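Local structure of putative HpcE protein (Mycolicibacterium smegmatis, 6V77) at residues B[4-9]-B[16-21]; B[10-15]-B[50-55]; B[38-43]-B[181-186]. The protein is of unknown function but belongs to the fumarylacetoacetate hydrolase (FAH) family, combining a mixed beta-sheet core with a bound zinc ion. All coordinates share one frame; numbering follows the deposited sequence.

All three contacts lie on the same side of the chain's centre and reach the same mixed sheet. Interactions 1 and 2, with centres about 8 Å apart, interlock through strand 9-14, which runs between strands 2-6 and 17-20: I4 O lies 2.8 Å from H11 N and V19 O 2.8 Å from L12 N, both probable hydrogen bonds. Interaction 3, its centre about 13 Å from that of interaction 1 and 14 Å from that of interaction 2, packs helix 40-49 on strand 177-185, the neighbour of strand 2-6; V21 CG1 of interaction 1 lies 3.9 Å from F43 CE1 of interaction 3. The zinc ligands E121, E123 and D152 belong to none of these segments.

Interaction 1. Residues B[4-9]-B[16-21]; sequences INLDGR and DGVVDV. With SO4 (sulfate ion), chain P.
R9 grips D20 side-on, with NE and NH1 each taking one carboxylate oxygen. R9 NE to D20 OD1, the shorter bond of the salt bridge, is nearly straight (2.6 Å, N-H...O angle 173°), while R9 NH1 donates to D20 OD2 over 3.0 Å. Both oxygens are met on their syn sides. The guanidinium and carboxylate planes are only 17° apart and D20 lies at the guanidinium edge, though the nitrogens sit somewhat out of the carboxylate plane. A bend in the arginine chain (chi3 64°) turns the guanidinium so that two further N-H groups point at a sulfate ion, probably from the crystallisation liquor. There R9 NH1 donates to O1 of the sulfate at 2.9 Å and R9 NH2 to its O2 at 3.0 Å.

D20 has a second task: its OD2 also accepts the backbone N-H of K23 and so N-caps helix 21-24, which follows directly on strand 17-20. Away from the salt bridge the contact is apolar. V18 spreads its two methyls over two residues of strand 2-6, CG1 lying 3.7 Å from I4 CG2 and CG2 meeting L6 CD1 tip to tip at 3.9 Å. H11 of the intervening strand packs against I4, V18 and D20. A type I' turn from L6 to R9 links strands 2-6 and 9-14 as a beta hairpin, closed by mutual backbone hydrogen bonds between L6 and R9.

With four bonds from three nitrogens, the R9 guanidinium is fixed in rotation; the arginine and the helix N-terminus together would probably stabilise D20 as the carboxylate.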
loop_
_atom_site.group_PDB
_atom_site.type_symbol
_atom_site.label_atom_id
_atom_site.label_comp_id
_atom_site.label_asym_id
_atom_site.label_seq_id
_atom_site.Cartn_x
_atom_site.Cartn_y
_atom_site.Cartn_z
ATOM N N ILE B 4 5.868 -9.812 -20.217
ATOM C CA ILE B 4 5.992 -8.374 -20.433
ATOM C C ILE B 4 4.589 -7.794 -20.584
ATOM O O ILE B 4 3.721 -8.378 -21.242
ATOM C CB ILE B 4 6.892 -8.052 -21.645
ATOM C CG1 ILE B 4 7.185 -6.539 -21.745
ATOM C CG2 ILE B 4 6.320 -8.607 -22.942
ATOM C CD1 ILE B 4 8.208 -6.204 -22.850
ATOM N N ASN B 5 4.374 -6.658 -19.942
ATOM C CA ASN B 5 3.109 -5.932 -19.973
ATOM C C ASN B 5 3.222 -4.895 -21.088
ATOM O O ASN B 5 4.064 -4.002 -21.016
ATOM C CB ASN B 5 2.871 -5.289 -18.598
ATOM C CG ASN B 5 1.630 -4.417 -18.547
ATOM O OD1 ASN B 5 0.857 -4.374 -19.501
ATOM N ND2 ASN B 5 1.449 -3.691 -17.433
ATOM N N LEU B 6 2.430 -5.052 -22.146
ATOM C CA LEU B 6 2.461 -4.134 -23.281
ATOM C C LEU B 6 1.096 -3.484 -23.416
ATOM O O LEU B 6 0.099 -4.182 -23.641
ATOM C CB LEU B 6 2.842 -4.850 -24.580
ATOM C CG LEU B 6 4.262 -5.421 -24.607
ATOM C CD1 LEU B 6 4.432 -6.302 -25.848
ATOM C CD2 LEU B 6 5.295 -4.283 -24.586
ATOM N N ASP B 7 1.064 -2.155 -23.283
ATOM C CA ASP B 7 -0.182 -1.389 -23.313
ATOM C C ASP B 7 -1.231 -2.004 -22.386
ATOM O O ASP B 7 -2.408 -2.108 -22.732
ATOM C CB ASP B 7 -0.717 -1.273 -24.739
ATOM C CG ASP B 7 0.139 -0.387 -25.609
ATOM O OD1 ASP B 7 0.854 0.493 -25.066
ATOM O OD2 ASP B 7 0.078 -0.551 -26.849
ATOM N N GLY B 8 -0.799 -2.421 -21.199
ATOM C CA GLY B 8 -1.717 -2.959 -20.203
ATOM C C GLY B 8 -2.131 -4.405 -20.377
ATOM O O GLY B 8 -2.889 -4.919 -19.532
ATOM N N ARG B 9 -1.668 -5.084 -21.424
ATOM C CA ARG B 9 -2.016 -6.479 -21.696
ATOM C C ARG B 9 -0.802 -7.368 -21.473
ATOM O O ARG B 9 0.278 -7.096 -22.018
ATOM C CB ARG B 9 -2.494 -6.646 -23.137
ATOM C CG ARG B 9 -3.719 -5.827 -23.477
ATOM C CD ARG B 9 -4.155 -6.100 -24.898
ATOM N NE ARG B 9 -4.572 -7.487 -25.070
ATOM C CZ ARG B 9 -5.804 -7.918 -24.816
ATOM N NH1 ARG B 9 -6.121 -9.198 -24.995
ATOM N NH2 ARG B 9 -6.720 -7.066 -24.374
ATOM N N ASP B 16 12.095 -14.337 -30.066
ATOM C CA ASP B 16 12.427 -12.929 -30.237
ATOM C C ASP B 16 11.207 -12.025 -30.205
ATOM O O ASP B 16 11.361 -10.801 -30.266
ATOM C CB ASP B 16 13.180 -12.728 -31.553
ATOM C CG ASP B 16 14.292 -13.733 -31.738
ATOM O OD1 ASP B 16 15.199 -13.777 -30.878
ATOM O OD2 ASP B 16 14.244 -14.495 -32.728
ATOM N N GLY B 17 10.005 -12.591 -30.100
ATOM C CA GLY B 17 8.799 -11.786 -30.065
ATOM C C GLY B 17 7.914 -12.078 -28.864
ATOM O O GLY B 17 8.391 -12.608 -27.852
ATOM N N VAL B 18 6.624 -11.753 -28.953
ATOM C CA VAL B 18 5.709 -11.949 -27.826
ATOM C C VAL B 18 4.366 -12.487 -28.300
ATOM O O VAL B 18 4.016 -12.418 -29.479
ATOM C CB VAL B 18 5.458 -10.658 -27.005
ATOM C CG1 VAL B 18 6.709 -10.250 -26.239
ATOM C CG2 VAL B 18 4.957 -9.526 -27.903
ATOM N N VAL B 19 3.606 -13.011 -27.339
ATOM C CA VAL B 19 2.281 -13.571 -27.574
ATOM C C VAL B 19 1.324 -13.016 -26.526
ATOM O O VAL B 19 1.606 -13.086 -25.326
ATOM C CB VAL B 19 2.302 -15.109 -27.519
ATOM C CG1 VAL B 19 0.890 -15.649 -27.400
ATOM C CG2 VAL B 19 3.017 -15.660 -28.767
ATOM N N ASP B 20 0.188 -12.484 -26.978
ATOM C CA ASP B 20 -0.822 -11.947 -26.078
ATOM C C ASP B 20 -1.483 -13.103 -25.337
ATOM O O ASP B 20 -2.051 -13.995 -25.969
ATOM C CB ASP B 20 -1.856 -11.160 -26.880
ATOM C CG ASP B 20 -2.899 -10.483 -25.996
ATOM O OD1 ASP B 20 -2.769 -9.279 -25.726
ATOM O OD2 ASP B 20 -3.856 -11.154 -25.566
ATOM N N VAL B 21 -1.418 -13.091 -24.002
ATOM C CA VAL B 21 -1.859 -14.259 -23.237
ATOM C C VAL B 21 -3.367 -14.451 -23.352
ATOM O O VAL B 21 -3.851 -15.581 -23.510
ATOM C CB VAL B 21 -1.418 -14.143 -21.767
ATOM C CG1 VAL B 21 -2.135 -15.204 -20.901
ATOM C CG2 VAL B 21 0.097 -14.286 -21.669
HETATM S S SO4 P . -9.888 -9.243 -24.132
HETATM O O1 SO4 P . -8.934 -10.010 -24.932
HETATM O O2 SO4 P . -9.652 -7.817 -24.328
HETATM O O3 SO4 P . -9.743 -9.565 -22.716
HETATM O O4 SO4 P . -11.243 -9.587 -24.555
#

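Interaction 2. Residues B[10-15]-B[50-55]; sequences IHLVTG and AALPAP
L12 is the first residue of strand 9-14 to meet the loop that follows helix 40-49. Its CG stands anti to the backbone N (chi1 -172°), which carries the isobutyl group toward L52, and L12 CD2 comes to 3.8 Å from L52 CD1. The two leucine side chains cross at about a right angle and touch through these methyls. L12 also packs on L3 of strand 2-6 and on M1, which makes this end of the contact part of a buried apolar cluster, whereas L52 is partly open to solvent and leans in addition on A24 of helix 21-24.

Two residues on, T14 touches the loop with both branches of its side chain. Its methyl CG2 lies 3.8 Å from L52 CD1, so that this one leucine methyl is shared between L12 and T14. The hydroxyl is turned the other way: with chi1 at 65°, OG1 lies between the backbone N and the carbonyl carbon and faces the ring of P55, 3.3 Å from P55 CB and 3.5 Å from P55 CG. The proline carbons offer the hydroxyl neither a conventional acceptor nor a donor, and OG1 is buried here without a polar partner in the model. The T14 carbonyl oxygen also lies beside the proline ring, 3.6 Å from P55 CB.

Strand 17-20 adds V19, which packs on T14 and P53, while V18 is joined by backbone hydrogen bonding to S56, the next residue of the loop. The contact thus belongs to a small antiparallel beta meander, strands 2-6, 9-14 and 17-20, against which the irregular connection after helix 40-49 packs through L52 and P55.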
loop_
_atom_site.group_PDB
_atom_site.type_symbol
_atom_site.label_atom_id
_atom_site.label_comp_id
_atom_site.label_asym_id
_atom_site.label_seq_id
_atom_site.Cartn_x
_atom_site.Cartn_y
_atom_site.Cartn_z
ATOM N N ILE B 10 -0.972 -8.435 -20.704
ATOM C CA ILE B 10 0.188 -9.258 -20.365
ATOM C C ILE B 10 0.513 -10.184 -21.528
ATOM O O ILE B 10 -0.380 -10.773 -22.155
ATOM C CB ILE B 10 -0.041 -10.016 -19.040
ATOM C CG1 ILE B 10 1.273 -10.638 -18.548
ATOM C CG2 ILE B 10 -1.151 -11.082 -19.165
ATOM C CD1 ILE B 10 2.390 -9.614 -18.191
ATOM N N HIS B 11 1.802 -10.277 -21.850
ATOM C CA HIS B 11 2.291 -11.094 -22.945
ATOM C C HIS B 11 3.343 -12.071 -22.452
ATOM O O HIS B 11 4.087 -11.787 -21.509
ATOM C CB HIS B 11 2.942 -10.241 -24.049
ATOM C CG HIS B 11 1.964 -9.507 -24.913
ATOM N ND1 HIS B 11 1.119 -8.538 -24.425
ATOM C CD2 HIS B 11 1.725 -9.583 -26.245
ATOM C CE1 HIS B 11 0.385 -8.057 -25.415
ATOM N NE2 HIS B 11 0.732 -8.679 -26.530
ATOM N N LEU B 12 3.421 -13.206 -23.141
ATOM C CA LEU B 12 4.466 -14.192 -22.933
ATOM C C LEU B 12 5.577 -13.926 -23.938
ATOM O O LEU B 12 5.301 -13.684 -25.117
ATOM C CB LEU B 12 3.883 -15.604 -23.102
ATOM C CG LEU B 12 4.708 -16.848 -22.772
ATOM C CD1 LEU B 12 5.175 -16.850 -21.329
ATOM C CD2 LEU B 12 3.879 -18.090 -23.061
ATOM N N VAL B 13 6.822 -13.916 -23.463
ATOM C CA VAL B 13 7.980 -13.794 -24.343
ATOM C C VAL B 13 8.227 -15.152 -24.987
ATOM O O VAL B 13 8.431 -16.150 -24.288
ATOM C CB VAL B 13 9.219 -13.322 -23.571
ATOM C CG1 VAL B 13 10.498 -13.521 -24.434
ATOM C CG2 VAL B 13 9.062 -11.871 -23.139
ATOM N N THR B 14 8.186 -15.198 -26.319
ATOM C CA THR B 14 8.380 -16.433 -27.076
ATOM C C THR B 14 9.431 -16.168 -28.141
ATOM O O THR B 14 9.145 -15.507 -29.145
ATOM C CB THR B 14 7.077 -16.904 -27.723
ATOM O OG1 THR B 14 6.663 -15.941 -28.702
ATOM C CG2 THR B 14 5.981 -17.068 -26.676
ATOM N N GLY B 15 10.642 -16.676 -27.926
ATOM C CA GLY B 15 11.716 -16.391 -28.864
ATOM C C GLY B 15 12.040 -14.913 -28.869
ATOM O O GLY B 15 12.231 -14.288 -27.817
ATOM N N ALA B 50 0.467 -25.328 -24.106
ATOM C CA ALA B 50 -0.349 -24.542 -25.014
ATOM C C ALA B 50 0.237 -24.519 -26.422
ATOM O O ALA B 50 1.456 -24.537 -26.619
ATOM C CB ALA B 50 -0.489 -23.106 -24.494
ATOM N N ALA B 51 -0.656 -24.476 -27.406
ATOM C CA ALA B 51 -0.292 -24.240 -28.801
ATOM C C ALA B 51 -0.377 -22.737 -29.056
ATOM O O ALA B 51 -1.475 -22.182 -29.180
ATOM C CB ALA B 51 -1.217 -25.009 -29.738
ATOM N N LEU B 52 0.761 -22.085 -29.130
ATOM C CA LEU B 52 0.725 -20.630 -29.214
ATOM C C LEU B 52 0.745 -20.161 -30.667
ATOM O O LEU B 52 1.256 -20.853 -31.541
ATOM C CB LEU B 52 1.918 -20.025 -28.472
ATOM C CG LEU B 52 2.005 -20.337 -26.976
ATOM C CD1 LEU B 52 3.280 -19.751 -26.402
ATOM C CD2 LEU B 52 0.777 -19.818 -26.234
ATOM N N PRO B 53 0.208 -18.989 -30.963
ATOM C CA PRO B 53 0.349 -18.458 -32.322
ATOM C C PRO B 53 1.778 -17.996 -32.581
ATOM O O PRO B 53 2.622 -18.044 -31.680
ATOM C CB PRO B 53 -0.643 -17.291 -32.338
ATOM C CG PRO B 53 -0.633 -16.803 -30.942
ATOM C CD PRO B 53 -0.510 -18.055 -30.085
ATOM N N ALA B 54 2.059 -17.553 -33.804
ATOM C CA ALA B 54 3.384 -17.053 -34.125
ATOM C C ALA B 54 3.689 -15.829 -33.260
ATOM O O ALA B 54 2.787 -15.060 -32.927
ATOM C CB ALA B 54 3.475 -16.691 -35.604
ATOM N N PRO B 55 4.947 -15.640 -32.865
ATOM C CA PRO B 55 5.294 -14.460 -32.064
ATOM C C PRO B 55 5.083 -13.190 -32.864
ATOM O O PRO B 55 5.275 -13.159 -34.083
ATOM C CB PRO B 55 6.782 -14.658 -31.745
ATOM C CG PRO B 55 7.131 -16.029 -32.191
ATOM C CD PRO B 55 6.121 -16.460 -33.199
#

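Interaction 3. Residues B[38-43]-B[181-186]; sequences QHWDAF and PELVTV
A chi1 of -174° swings the W40 indole away from the backbone nitrogen and a chi2 of -118° sets its tilt, so that it reaches from the first turn of helix 40-49 to strand 177-185, a helix-on-sheet packing contact. The six-membered part of the indole leads. Its edge meets the T185 methyl, CG2 lying near the ring plane and 3.9 Å from W40 CZ2. L183, two residues earlier on the strand, brings CD2 to 4.3 Å from W40 CH2, approaching the ring obliquely.

The backbones stay well apart, the CA atoms of W40 and T185 being 11.4 Å from each other, so the long indole spans the gap. L3 of strand 2-6 and A145 of strand 144-155 also pack on W40, which joins the helix to three strands of the mixed sheet in the FAH-family fold. H39 stands at the N-cap position, and its carbonyl oxygen accepts F43 N at 2.8 Å in the first helical turn. A bound 1,2-ethanediol, probably from the crystallisation liquor, lies about 4 Å from the T185 side chain.

T185 divides its two branches between apolar and polar surroundings: while CG2 faces the indole, OG1 is hydrogen-bonded to D187 OD1 and to the N atom of M1.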
loop_
_atom_site.group_PDB
_atom_site.type_symbol
_atom_site.label_atom_id
_atom_site.label_comp_id
_atom_site.label_asym_id
_atom_site.label_seq_id
_atom_site.Cartn_x
_atom_site.Cartn_y
_atom_site.Cartn_z
ATOM N N GLN B 38 -2.768 -14.268 -9.719
ATOM C CA GLN B 38 -3.804 -14.855 -8.887
ATOM C C GLN B 38 -4.064 -16.305 -9.277
ATOM O O GLN B 38 -4.475 -17.106 -8.434
ATOM C CB GLN B 38 -5.084 -14.022 -8.984
ATOM C CG GLN B 38 -6.182 -14.466 -8.059
ATOM C CD GLN B 38 -5.824 -14.288 -6.591
ATOM O OE1 GLN B 38 -5.136 -13.337 -6.220
ATOM N NE2 GLN B 38 -6.280 -15.208 -5.754
ATOM N N HIS B 39 -3.818 -16.663 -10.535
ATOM C CA HIS B 39 -4.019 -18.023 -11.016
ATOM C C HIS B 39 -2.708 -18.585 -11.563
ATOM O O HIS B 39 -2.686 -19.238 -12.607
ATOM C CB HIS B 39 -5.116 -18.066 -12.076
ATOM C CG HIS B 39 -6.418 -17.483 -11.621
ATOM N ND1 HIS B 39 -7.294 -18.158 -10.797
ATOM C CD2 HIS B 39 -6.991 -16.283 -11.878
ATOM C CE1 HIS B 39 -8.351 -17.401 -10.566
ATOM N NE2 HIS B 39 -8.191 -16.257 -11.208
ATOM N N TRP B 40 -1.619 -18.367 -10.817
ATOM C CA TRP B 40 -0.261 -18.607 -11.322
ATOM C C TRP B 40 -0.041 -20.063 -11.720
ATOM O O TRP B 40 0.444 -20.347 -12.819
ATOM C CB TRP B 40 0.766 -18.187 -10.266
ATOM C CG TRP B 40 2.210 -18.255 -10.741
ATOM C CD1 TRP B 40 3.208 -19.036 -10.235
ATOM C CD2 TRP B 40 2.800 -17.500 -11.813
ATOM N NE1 TRP B 40 4.383 -18.816 -10.927
ATOM C CE2 TRP B 40 4.155 -17.874 -11.896
ATOM C CE3 TRP B 40 2.311 -16.535 -12.696
ATOM C CZ2 TRP B 40 5.035 -17.319 -12.847
ATOM C CZ3 TRP B 40 3.186 -15.981 -13.630
ATOM C CH2 TRP B 40 4.523 -16.387 -13.697
ATOM N N ASP B 41 -0.386 -21.009 -10.835
ATOM C CA ASP B 41 -0.094 -22.404 -11.148
ATOM C C ASP B 41 -0.886 -22.868 -12.360
ATOM O O ASP B 41 -0.347 -23.546 -13.244
ATOM C CB ASP B 41 -0.382 -23.301 -9.947
ATOM C CG ASP B 41 0.621 -23.119 -8.835
ATOM O OD1 ASP B 41 1.656 -22.463 -9.067
ATOM O OD2 ASP B 41 0.378 -23.634 -7.726
ATOM N N ALA B 42 -2.179 -22.529 -12.403
ATOM C CA ALA B 42 -2.989 -22.870 -13.567
ATOM C C ALA B 42 -2.423 -22.228 -14.827
ATOM O O ALA B 42 -2.375 -22.863 -15.889
ATOM C CB ALA B 42 -4.440 -22.437 -13.339
ATOM N N PHE B 43 -1.968 -20.975 -14.726
ATOM C CA PHE B 43 -1.412 -20.313 -15.902
ATOM C C PHE B 43 -0.168 -21.043 -16.401
ATOM O O PHE B 43 -0.027 -21.308 -17.603
ATOM C CB PHE B 43 -1.101 -18.846 -15.607
ATOM C CG PHE B 43 -0.133 -18.234 -16.611
ATOM C CD1 PHE B 43 -0.525 -18.026 -17.932
ATOM C CD2 PHE B 43 1.158 -17.929 -16.243
ATOM C CE1 PHE B 43 0.352 -17.483 -18.869
ATOM C CE2 PHE B 43 2.055 -17.393 -17.178
ATOM C CZ PHE B 43 1.641 -17.178 -18.495
ATOM N N PRO B 181 12.069 -4.418 -17.633
ATOM C CA PRO B 181 10.954 -4.503 -18.584
ATOM C C PRO B 181 10.148 -5.798 -18.505
ATOM O O PRO B 181 8.987 -5.801 -18.914
ATOM C CB PRO B 181 11.653 -4.410 -19.944
ATOM C CG PRO B 181 13.001 -5.018 -19.691
ATOM C CD PRO B 181 13.375 -4.540 -18.308
ATOM N N GLU B 182 10.752 -6.870 -18.002
ATOM C CA GLU B 182 10.141 -8.195 -18.058
ATOM C C GLU B 182 10.141 -8.844 -16.694
ATOM O O GLU B 182 11.008 -8.578 -15.865
ATOM C CB GLU B 182 10.890 -9.103 -19.042
ATOM C CG GLU B 182 10.745 -8.627 -20.447
ATOM C CD GLU B 182 11.611 -9.366 -21.450
ATOM O OE1 GLU B 182 12.517 -10.146 -21.069
ATOM O OE2 GLU B 182 11.373 -9.137 -22.645
ATOM N N LEU B 183 9.155 -9.716 -16.468
ATOM C CA LEU B 183 9.206 -10.622 -15.336
ATOM C C LEU B 183 9.949 -11.862 -15.792
ATOM O O LEU B 183 9.655 -12.391 -16.871
ATOM C CB LEU B 183 7.804 -10.993 -14.856
ATOM C CG LEU B 183 7.762 -11.814 -13.563
ATOM C CD1 LEU B 183 7.955 -10.922 -12.368
ATOM C CD2 LEU B 183 6.433 -12.552 -13.449
ATOM N N VAL B 184 10.900 -12.324 -14.981
ATOM C CA VAL B 184 11.735 -13.479 -15.312
ATOM C C VAL B 184 11.517 -14.541 -14.244
ATOM O O VAL B 184 11.757 -14.279 -13.059
ATOM C CB VAL B 184 13.224 -13.100 -15.392
ATOM C CG1 VAL B 184 14.056 -14.296 -15.857
ATOM C CG2 VAL B 184 13.412 -11.912 -16.338
ATOM N N THR B 185 11.068 -15.737 -14.644
ATOM C CA THR B 185 10.773 -16.725 -13.617
ATOM C C THR B 185 12.069 -17.297 -13.041
ATOM O O THR B 185 13.145 -17.197 -13.634
ATOM C CB THR B 185 9.884 -17.849 -14.161
ATOM O OG1 THR B 185 10.509 -18.483 -15.280
ATOM C CG2 THR B 185 8.517 -17.310 -14.575
ATOM N N VAL B 186 11.940 -17.912 -11.863
ATOM C CA VAL B 186 13.093 -18.292 -11.047
ATOM C C VAL B 186 13.971 -19.345 -11.743
ATOM O O VAL B 186 15.202 -19.350 -11.590
ATOM C CB VAL B 186 12.549 -18.757 -9.679
ATOM C CG1 VAL B 186 13.633 -19.226 -8.749
ATOM C CG2 VAL B 186 11.729 -17.618 -9.024
#